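Local coordinates for U4/U6 snRNA-associated-splicing factor PRP24 (Saccharomyces cerevisiae, PDB 4N0T), which binds U6 small nuclear RNA, promotes its annealing with U4 small nuclear RNA and acts as a recycling factor of the spliceosome, at residues V11-L16 / N75-S80; G60-I65 / V79-E84; D42-N47 / N109-S114. All coordinates share one frame; numbering follows the deposited sequence.

Contacts 1 and 2 belong to the first RNA recognition motif and share Val79 and Ser80. Contact 1 is the largest, backbone hydrogen bonds joining two neighbouring strands, with Val11, Val13 and Val79 buried and Lys14 and Ile78 exposed. Contact 2 sets helix 58-65 against one of them without hydrogen bonds, through methyl groups and an imidazole, from buried Ala64 and Val79 to partly exposed His81. They meet where Val11 packs on Ala61 and Ile65. Contact 3, the smallest, joins the first motif to the second, with Leu44 and Asn109 exposed and methyl groups against each other and backbone carbonyls, no hydrogen bond across. Leu12 touches Leu113, so the sheet face opposite the helices meets the second motif.

Contact 1: residues V11-L16 / N75-S80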
loop_
_atom_site.group_PDB
_atom_site.type_symbol
_atom_site.label_atom_id
_atom_site.label_comp_id
_atom_site.label_asym_id
_atom_site.label_seq_id
_atom_site.Cartn_x
_atom_site.Cartn_y
_atom_site.Cartn_z
ATOM N N VAL A 11 17.339 -18.351 4.271
ATOM C CA VAL A 11 18.784 -18.353 4.457
ATOM C C VAL A 11 19.455 -17.420 3.468
ATOM O O VAL A 11 18.895 -17.103 2.403
ATOM C CB VAL A 11 19.397 -19.764 4.310
ATOM C CG1 VAL A 11 18.742 -20.719 5.305
ATOM C CG2 VAL A 11 19.230 -20.280 2.891
ATOM N N LEU A 12 20.667 -17.013 3.827
ATOM C CA LEU A 12 21.510 -16.169 2.999
ATOM C C LEU A 12 22.679 -17.020 2.527
ATOM O O LEU A 12 23.287 -17.721 3.335
ATOM C CB LEU A 12 22.061 -15.027 3.852
ATOM C CG LEU A 12 23.078 -14.097 3.178
ATOM C CD1 LEU A 12 22.403 -13.349 2.062
ATOM C CD2 LEU A 12 23.699 -13.125 4.175
ATOM N N VAL A 13 22.972 -16.965 1.235
ATOM C CA VAL A 13 24.134 -17.665 0.679
ATOM C C VAL A 13 25.097 -16.604 0.183
ATOM O O VAL A 13 24.702 -15.715 -0.580
ATOM C CB VAL A 13 23.756 -18.590 -0.490
ATOM C CG1 VAL A 13 24.980 -19.374 -0.961
ATOM C CG2 VAL A 13 22.669 -19.554 -0.078
ATOM N N LYS A 14 26.352 -16.686 0.624
ATOM C CA LYS A 14 27.377 -15.750 0.165
ATOM C C LYS A 14 28.457 -16.483 -0.628
ATOM O O LYS A 14 28.747 -17.648 -0.359
ATOM C CB LYS A 14 28.005 -15.019 1.357
ATOM C CG LYS A 14 29.113 -14.060 0.966
ATOM C CD LYS A 14 29.615 -13.259 2.145
ATOM C CE LYS A 14 30.635 -12.224 1.670
ATOM N NZ LYS A 14 31.149 -11.408 2.808
ATOM N N ASN A 15 28.998 -15.784 -1.625
ATOM C CA ASN A 15 30.159 -16.239 -2.412
ATOM C C ASN A 15 29.838 -17.291 -3.469
ATOM O O ASN A 15 30.692 -18.113 -3.816
ATOM C CB ASN A 15 31.321 -16.713 -1.526
ATOM C CG ASN A 15 32.663 -16.600 -2.242
ATOM O OD1 ASN A 15 32.884 -15.642 -2.988
ATOM N ND2 ASN A 15 33.549 -17.577 -2.039
ATOM N N LEU A 16 28.617 -17.268 -3.992
ATOM C CA LEU A 16 28.294 -18.089 -5.152
ATOM C C LEU A 16 29.087 -17.576 -6.354
ATOM O O LEU A 16 29.416 -16.382 -6.424
ATOM C CB LEU A 16 26.797 -18.019 -5.460
ATOM C CG LEU A 16 25.893 -18.709 -4.438
ATOM C CD1 LEU A 16 24.447 -18.231 -4.573
ATOM C CD2 LEU A 16 25.961 -20.213 -4.592
ATOM N N ASN A 75 34.261 -21.961 -5.701
ATOM C CA ASN A 75 33.907 -20.995 -4.661
ATOM C C ASN A 75 33.453 -21.671 -3.378
ATOM O O ASN A 75 32.580 -22.540 -3.411
ATOM C CB ASN A 75 32.786 -20.065 -5.149
ATOM C CG ASN A 75 33.293 -18.967 -6.046
ATOM O OD1 ASN A 75 34.287 -19.142 -6.756
ATOM N ND2 ASN A 75 32.623 -17.816 -6.013
ATOM N N GLU A 76 34.061 -21.289 -2.256
ATOM C CA GLU A 76 33.622 -21.767 -0.951
ATOM C C GLU A 76 32.468 -20.870 -0.499
ATOM O O GLU A 76 32.673 -19.678 -0.270
ATOM C CB GLU A 76 34.759 -21.668 0.070
ATOM C CG GLU A 76 34.414 -22.242 1.443
ATOM C CD GLU A 76 35.626 -22.367 2.357
ATOM O OE1 GLU A 76 35.463 -22.181 3.585
ATOM O OE2 GLU A 76 36.739 -22.663 1.850
ATOM N N ILE A 77 31.272 -21.444 -0.382
ATOM C CA ILE A 77 30.080 -20.660 -0.015
ATOM C C ILE A 77 29.891 -20.596 1.492
ATOM O O ILE A 77 30.452 -21.410 2.238
ATOM C CB ILE A 77 28.783 -21.211 -0.678
ATOM C CG1 ILE A 77 28.480 -22.632 -0.190
ATOM C CG2 ILE A 77 28.900 -21.163 -2.201
ATOM C CD1 ILE A 77 27.129 -23.169 -0.644
ATOM N N ILE A 78 29.103 -19.618 1.950
ATOM C CA ILE A 78 28.741 -19.519 3.347
ATOM C C ILE A 78 27.226 -19.460 3.342
ATOM O O ILE A 78 26.640 -18.699 2.569
ATOM C CB ILE A 78 29.332 -18.252 4.012
ATOM C CG1 ILE A 78 30.869 -18.281 3.900
ATOM C CG2 ILE A 78 28.929 -18.168 5.481
ATOM C CD1 ILE A 78 31.561 -17.006 4.353
ATOM N N VAL A 79 26.604 -20.301 4.154
ATOM C CA VAL A 79 25.152 -20.329 4.240
ATOM C C VAL A 79 24.760 -20.074 5.690
ATOM O O VAL A 79 25.277 -20.723 6.611
ATOM C CB VAL A 79 24.569 -21.681 3.739
ATOM C CG1 VAL A 79 23.031 -21.643 3.763
ATOM C CG2 VAL A 79 25.077 -22.030 2.325
ATOM N N SER A 80 23.835 -19.138 5.908
ATOM C CA SER A 80 23.482 -18.750 7.265
ATOM C C SER A 80 22.010 -18.383 7.345
ATOM O O SER A 80 21.396 -18.089 6.322
ATOM C CB SER A 80 24.318 -17.553 7.706
ATOM O OG SER A 80 24.157 -16.476 6.798
HETATM O O HOH W 1 25.717 -16.528 4.742
HETATM O O HOH W 2 36.181 -19.380 -2.217
#
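Asn15 crosses Asn75 at about a right angle, with their amide planes only 16° apart. Each amide reaches for the opposite backbone. Asn15, its CG anti to the backbone N (chi1 -155°), gives a nearly straight bond from ND2 to Glu76 O (2.9 Å, 172° at the hydrogen). Asn75 ND2 returns one to Asn15 O at 2.9 Å. In both cases the acceptor lies in the plane of the donating amide, while the donor stands above the plane of the carbonyl it meets. A water accepting from Glu76 N, and weakly from Asn15 ND2, also bridges this end.

Beyond these two amide bonds the strands run antiparallel in regular ladder fashion. Leu12 pairs with Ser80 and Lys14 with Ile78 in hydrogen-bonded pairs, Leu12 N reaching Ser80 O at 2.8 Å and Lys14 N reaching Ile78 O at the same distance. Val13 and Val79 form the non-hydrogen-bonded pair between them, with Val13 CG2 and Val79 CG2 4.2 Å apart. A second water donates to Leu12 O and lies 2.6 Å from Ser80 OG.

These are the first and last long strands of an RNA recognition motif; 10-16 is central, between 75-81 and 49-55. Val13 and Val79 pack on Phe29 of helix 22-29, and Val11 on Ala61 and Ile65 of helix 58-65.

Contact 2: residues G60-I65 / V79-E84; sequences GALAAI and VSHLTE
Ile65 sets its terminal methyl squarely over the imidazole of His81, joining the second helix of an RNA recognition motif to the last strand of the domain in chain order. In this beta-alpha-beta-beta-alpha-beta fold both helices lie against one face of the sheet, and helix 58-65 leads through the short strand 71-72 into strand 75-81, which pairs with it. The short segments run at 146° to each other, with their axes 7.8 Å apart at the closest.

Aliphatic packing makes up the buried half. Val79 CG1, anti to its own backbone N, turns toward the last turn of the helix and meets Ile65 CG1 at 4.0 Å and Ala64 CB at 4.3 Å. The same methyl also presses on a polar atom, Ala64 O, at 3.4 Å. Ile65 CG2 in turn lies beside the backbone of the strand, near Val79 O. Phe29 of helix 22-29 touches Ala64, which continues this apolar layer into the interior of the domain.

The aromatic part is a CH-pi contact at the margin. Ile65 and His81 cross at about a right angle, and an extended chi2 of 168° carries CD1 out beyond CG1 toward the ring. Leu62 approaches His81 differently: its CD2 lies at the ring edge, close to the plane and 4.2 Å from NE2. Over the face, by contrast, Ile65 CD1 stands 3.3 Å from the ring centroid and just 7° off the normal, almost equally far from all five ring atoms.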
loop_
_atom_site.group_PDB
_atom_site.type_symbol
_atom_site.label_atom_id
_atom_site.label_comp_id
_atom_site.label_asym_id
_atom_site.label_seq_id
_atom_site.Cartn_x
_atom_site.Cartn_y
_atom_site.Cartn_z
ATOM N N GLY A 60 14.140 -27.216 6.000
ATOM C CA GLY A 60 14.799 -26.946 4.730
ATOM C C GLY A 60 15.919 -25.932 4.900
ATOM O O GLY A 60 17.009 -26.070 4.318
ATOM N N ALA A 61 15.648 -24.904 5.697
ATOM C CA ALA A 61 16.660 -23.901 6.030
ATOM C C ALA A 61 17.815 -24.544 6.788
ATOM O O ALA A 61 18.980 -24.249 6.532
ATOM C CB ALA A 61 16.054 -22.793 6.850
ATOM N N LEU A 62 17.488 -25.420 7.739
ATOM C CA LEU A 62 18.529 -26.149 8.466
ATOM C C LEU A 62 19.394 -26.964 7.524
ATOM O O LEU A 62 20.623 -26.951 7.623
ATOM C CB LEU A 62 17.899 -27.074 9.511
ATOM C CG LEU A 62 17.274 -26.364 10.709
ATOM C CD1 LEU A 62 16.673 -27.377 11.680
ATOM C CD2 LEU A 62 18.305 -25.487 11.406
ATOM N N ALA A 63 18.755 -27.681 6.609
ATOM C CA ALA A 63 19.485 -28.508 5.663
ATOM C C ALA A 63 20.388 -27.661 4.758
ATOM O O ALA A 63 21.514 -28.060 4.450
ATOM C CB ALA A 63 18.519 -29.326 4.833
ATOM N N ALA A 64 19.895 -26.499 4.334
ATOM C CA ALA A 64 20.699 -25.608 3.491
ATOM C C ALA A 64 21.965 -25.152 4.211
ATOM O O ALA A 64 23.038 -25.070 3.615
ATOM C CB ALA A 64 19.879 -24.405 3.052
ATOM N N ILE A 65 21.828 -24.869 5.500
ATOM C CA ILE A 65 22.930 -24.377 6.322
ATOM C C ILE A 65 24.011 -25.457 6.486
ATOM O O ILE A 65 25.189 -25.135 6.700
ATOM C CB ILE A 65 22.404 -23.842 7.672
ATOM C CG1 ILE A 65 21.622 -22.546 7.425
ATOM C CG2 ILE A 65 23.530 -23.548 8.651
ATOM C CD1 ILE A 65 20.822 -22.080 8.619
ATOM N N VAL A 79 26.604 -20.301 4.154
ATOM C CA VAL A 79 25.152 -20.329 4.240
ATOM C C VAL A 79 24.760 -20.074 5.690
ATOM O O VAL A 79 25.277 -20.723 6.611
ATOM C CB VAL A 79 24.569 -21.681 3.739
ATOM C CG1 VAL A 79 23.031 -21.643 3.763
ATOM C CG2 VAL A 79 25.077 -22.030 2.325
ATOM N N SER A 80 23.835 -19.138 5.908
ATOM C CA SER A 80 23.482 -18.750 7.265
ATOM C C SER A 80 22.010 -18.383 7.345
ATOM O O SER A 80 21.396 -18.089 6.322
ATOM C CB SER A 80 24.318 -17.553 7.706
ATOM O OG SER A 80 24.157 -16.476 6.798
ATOM N N HIS A 81 21.454 -18.419 8.548
ATOM C CA HIS A 81 20.106 -17.888 8.759
ATOM C C HIS A 81 20.120 -16.412 8.381
ATOM O O HIS A 81 21.044 -15.673 8.754
ATOM C CB HIS A 81 19.679 -18.027 10.225
ATOM C CG HIS A 81 19.376 -19.433 10.650
ATOM N ND1 HIS A 81 18.300 -20.146 10.164
ATOM C CD2 HIS A 81 19.992 -20.246 11.544
ATOM C CE1 HIS A 81 18.270 -21.339 10.732
ATOM N NE2 HIS A 81 19.291 -21.428 11.567
ATOM N N LEU A 82 19.102 -15.969 7.646
ATOM C CA LEU A 82 18.993 -14.545 7.352
ATOM C C LEU A 82 18.419 -13.902 8.589
ATOM O O LEU A 82 17.281 -14.183 8.956
ATOM C CB LEU A 82 18.074 -14.279 6.158
ATOM C CG LEU A 82 18.024 -12.804 5.733
ATOM C CD1 LEU A 82 19.325 -12.403 5.044
ATOM C CD2 LEU A 82 16.830 -12.530 4.827
ATOM N N THR A 83 19.210 -13.072 9.257
ATOM C CA THR A 83 18.749 -12.425 10.475
ATOM C C THR A 83 19.341 -11.031 10.603
ATOM O O THR A 83 20.479 -10.781 10.183
ATOM C CB THR A 83 19.069 -13.263 11.738
ATOM O OG1 THR A 83 18.649 -12.547 12.898
ATOM C CG2 THR A 83 20.543 -13.507 11.851
ATOM N N GLU A 84 18.540 -10.118 11.152
ATOM C CA GLU A 84 18.947 -8.726 11.313
ATOM C C GLU A 84 19.381 -8.062 10.005
ATOM O O GLU A 84 20.149 -7.101 10.005
ATOM C CB GLU A 84 20.025 -8.604 12.397
ATOM C CG GLU A 84 19.559 -9.114 13.751
ATOM C CD GLU A 84 20.583 -8.880 14.832
ATOM O OE1 GLU A 84 21.420 -9.778 15.058
ATOM O OE2 GLU A 84 20.556 -7.789 15.444
#

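Contact 3: residues D42-N47 / N109-S114; sequences DSLKKN and NVVALS
Leu44 reaches from a loop of one domain to the carbonyl of Asn109 and one methyl, CG2, of Val111 in the next. Its CB is still remote, 4.6 Å from Val111 CG2. With CG anti to the carbonyl carbon (chi1 -83°), the chain then turns toward the other segment, and CG comes to 3.8 Å from Val111 CG2, the two side chains crossing obliquely. At the fork both methyls straddle one oxygen: CD1 and CD2 each lie 3.4 Å from Asn109 O. CD2 goes furthest over this residue, also meeting its carbonyl carbon and, at 4.2 Å, Asn109 CB.

The carbonyl so covered belongs to a Schellman motif, in which Val110 N bonds Leu105 O and Asn109, with positive phi, ends the helix 98-107. Leu44 itself stands in a type I turn from Ser43 to Lys46, in the loop joining the second and third strands of the first RNA recognition motif. The contact therefore links two such motifs, that loop facing the junction between the first helix and second strand of the following domain.

Both methyls of Val111 lie against Asp42 O, CG1 at 3.6 Å, and its side chain also touches Ala41. Further along, Leu113 packs on Ala41 and Phe50 of the first motif. Polar groups tie the loop to itself: Ser43 OG donates to Asn47 OD1 at 2.8 Å, while Asp42 OD1 pairs with Arg49, and Asp42 OD2 more loosely with Lys46 NZ, 3.6 Å away.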
loop_
_atom_site.group_PDB
_atom_site.type_symbol
_atom_site.label_atom_id
_atom_site.label_comp_id
_atom_site.label_asym_id
_atom_site.label_seq_id
_atom_site.Cartn_x
_atom_site.Cartn_y
_atom_site.Cartn_z
ATOM N N ASP A 42 24.138 -9.638 -7.554
ATOM C CA ASP A 42 25.576 -9.480 -7.683
ATOM C C ASP A 42 26.152 -8.852 -6.427
ATOM O O ASP A 42 25.508 -8.014 -5.783
ATOM C CB ASP A 42 25.908 -8.570 -8.869
ATOM C CG ASP A 42 25.694 -9.239 -10.208
ATOM O OD1 ASP A 42 25.642 -10.488 -10.265
ATOM O OD2 ASP A 42 25.603 -8.504 -11.215
ATOM N N SER A 43 27.379 -9.237 -6.082
ATOM C CA SER A 43 28.105 -8.512 -5.047
ATOM C C SER A 43 28.402 -7.102 -5.560
ATOM O O SER A 43 28.226 -6.821 -6.751
ATOM C CB SER A 43 29.413 -9.215 -4.710
ATOM O OG SER A 43 30.285 -9.168 -5.819
ATOM N N LEU A 44 28.855 -6.231 -4.659
ATOM C CA LEU A 44 29.122 -4.829 -4.989
ATOM C C LEU A 44 30.080 -4.686 -6.165
ATOM O O LEU A 44 29.869 -3.848 -7.052
ATOM C CB LEU A 44 29.703 -4.106 -3.774
ATOM C CG LEU A 44 28.711 -3.587 -2.743
ATOM C CD1 LEU A 44 29.429 -2.995 -1.539
ATOM C CD2 LEU A 44 27.808 -2.552 -3.392
ATOM N N LYS A 45 31.124 -5.508 -6.178
ATOM C CA LYS A 45 32.142 -5.421 -7.224
ATOM C C LYS A 45 32.005 -6.510 -8.286
ATOM O O LYS A 45 32.897 -6.694 -9.120
ATOM C CB LYS A 45 33.533 -5.445 -6.600
ATOM C CG LYS A 45 33.754 -4.327 -5.588
ATOM C CD LYS A 45 35.237 -4.200 -5.235
ATOM C CE LYS A 45 35.488 -3.089 -4.223
ATOM N NZ LYS A 45 36.922 -3.032 -3.809
ATOM N N LYS A 46 30.878 -7.221 -8.245
ATOM C CA LYS A 46 30.513 -8.245 -9.231
ATOM C C LYS A 46 31.456 -9.450 -9.284
ATOM O O LYS A 46 31.456 -10.186 -10.270
ATOM C CB LYS A 46 30.364 -7.645 -10.638
ATOM C CG LYS A 46 29.731 -6.258 -10.690
ATOM C CD LYS A 46 28.237 -6.323 -10.955
ATOM C CE LYS A 46 27.638 -4.925 -11.081
ATOM N NZ LYS A 46 26.152 -4.970 -10.977
ATOM N N ASN A 47 32.236 -9.670 -8.233
ATOM C CA ASN A 47 33.155 -10.813 -8.217
ATOM C C ASN A 47 32.490 -12.135 -7.800
ATOM O O ASN A 47 33.013 -13.227 -8.067
ATOM C CB ASN A 47 34.387 -10.522 -7.353
ATOM C CG ASN A 47 34.043 -9.816 -6.052
ATOM O OD1 ASN A 47 33.045 -9.092 -5.957
ATOM N ND2 ASN A 47 34.884 -10.012 -5.039
ATOM N N ASN A 109 25.754 2.198 -1.804
ATOM C CA ASN A 109 26.552 0.988 -1.992
ATOM C C ASN A 109 26.098 -0.178 -1.130
ATOM O O ASN A 109 26.912 -0.893 -0.541
ATOM C CB ASN A 109 28.050 1.283 -1.819
ATOM C CG ASN A 109 28.574 2.257 -2.865
ATOM O OD1 ASN A 109 28.313 2.108 -4.062
ATOM N ND2 ASN A 109 29.303 3.268 -2.413
ATOM N N VAL A 110 24.779 -0.363 -1.066
ATOM C CA VAL A 110 24.193 -1.490 -0.361
ATOM C C VAL A 110 23.490 -2.421 -1.354
ATOM O O VAL A 110 22.613 -1.989 -2.104
ATOM C CB VAL A 110 23.176 -0.997 0.687
ATOM C CG1 VAL A 110 22.394 -2.177 1.275
ATOM C CG2 VAL A 110 23.890 -0.217 1.782
ATOM N N VAL A 111 23.891 -3.692 -1.371
ATOM C CA VAL A 111 23.253 -4.675 -2.233
ATOM C C VAL A 111 21.884 -5.029 -1.652
ATOM O O VAL A 111 21.771 -5.263 -0.453
ATOM C CB VAL A 111 24.098 -5.954 -2.302
ATOM C CG1 VAL A 111 23.368 -7.049 -3.090
ATOM C CG2 VAL A 111 25.467 -5.645 -2.915
ATOM N N ALA A 112 20.854 -5.034 -2.494
ATOM C CA ALA A 112 19.514 -5.440 -2.058
ATOM C C ALA A 112 19.157 -6.791 -2.651
ATOM O O ALA A 112 19.243 -6.991 -3.874
ATOM C CB ALA A 112 18.479 -4.408 -2.458
ATOM N N LEU A 113 18.746 -7.719 -1.793
ATOM C CA LEU A 113 18.344 -9.042 -2.257
ATOM C C LEU A 113 16.866 -9.136 -2.643
ATOM O O LEU A 113 16.510 -9.867 -3.573
ATOM C CB LEU A 113 18.662 -10.086 -1.186
ATOM C CG LEU A 113 20.124 -10.503 -1.078
ATOM C CD1 LEU A 113 20.383 -11.128 0.273
ATOM C CD2 LEU A 113 20.433 -11.488 -2.182
ATOM N N SER A 114 16.005 -8.414 -1.929
ATOM C CA SER A 114 14.573 -8.565 -2.143
ATOM C C SER A 114 13.878 -7.300 -1.674
ATOM O O SER A 114 14.223 -6.761 -0.625
ATOM C CB SER A 114 14.045 -9.773 -1.349
ATOM O OG SER A 114 12.622 -9.867 -1.422
#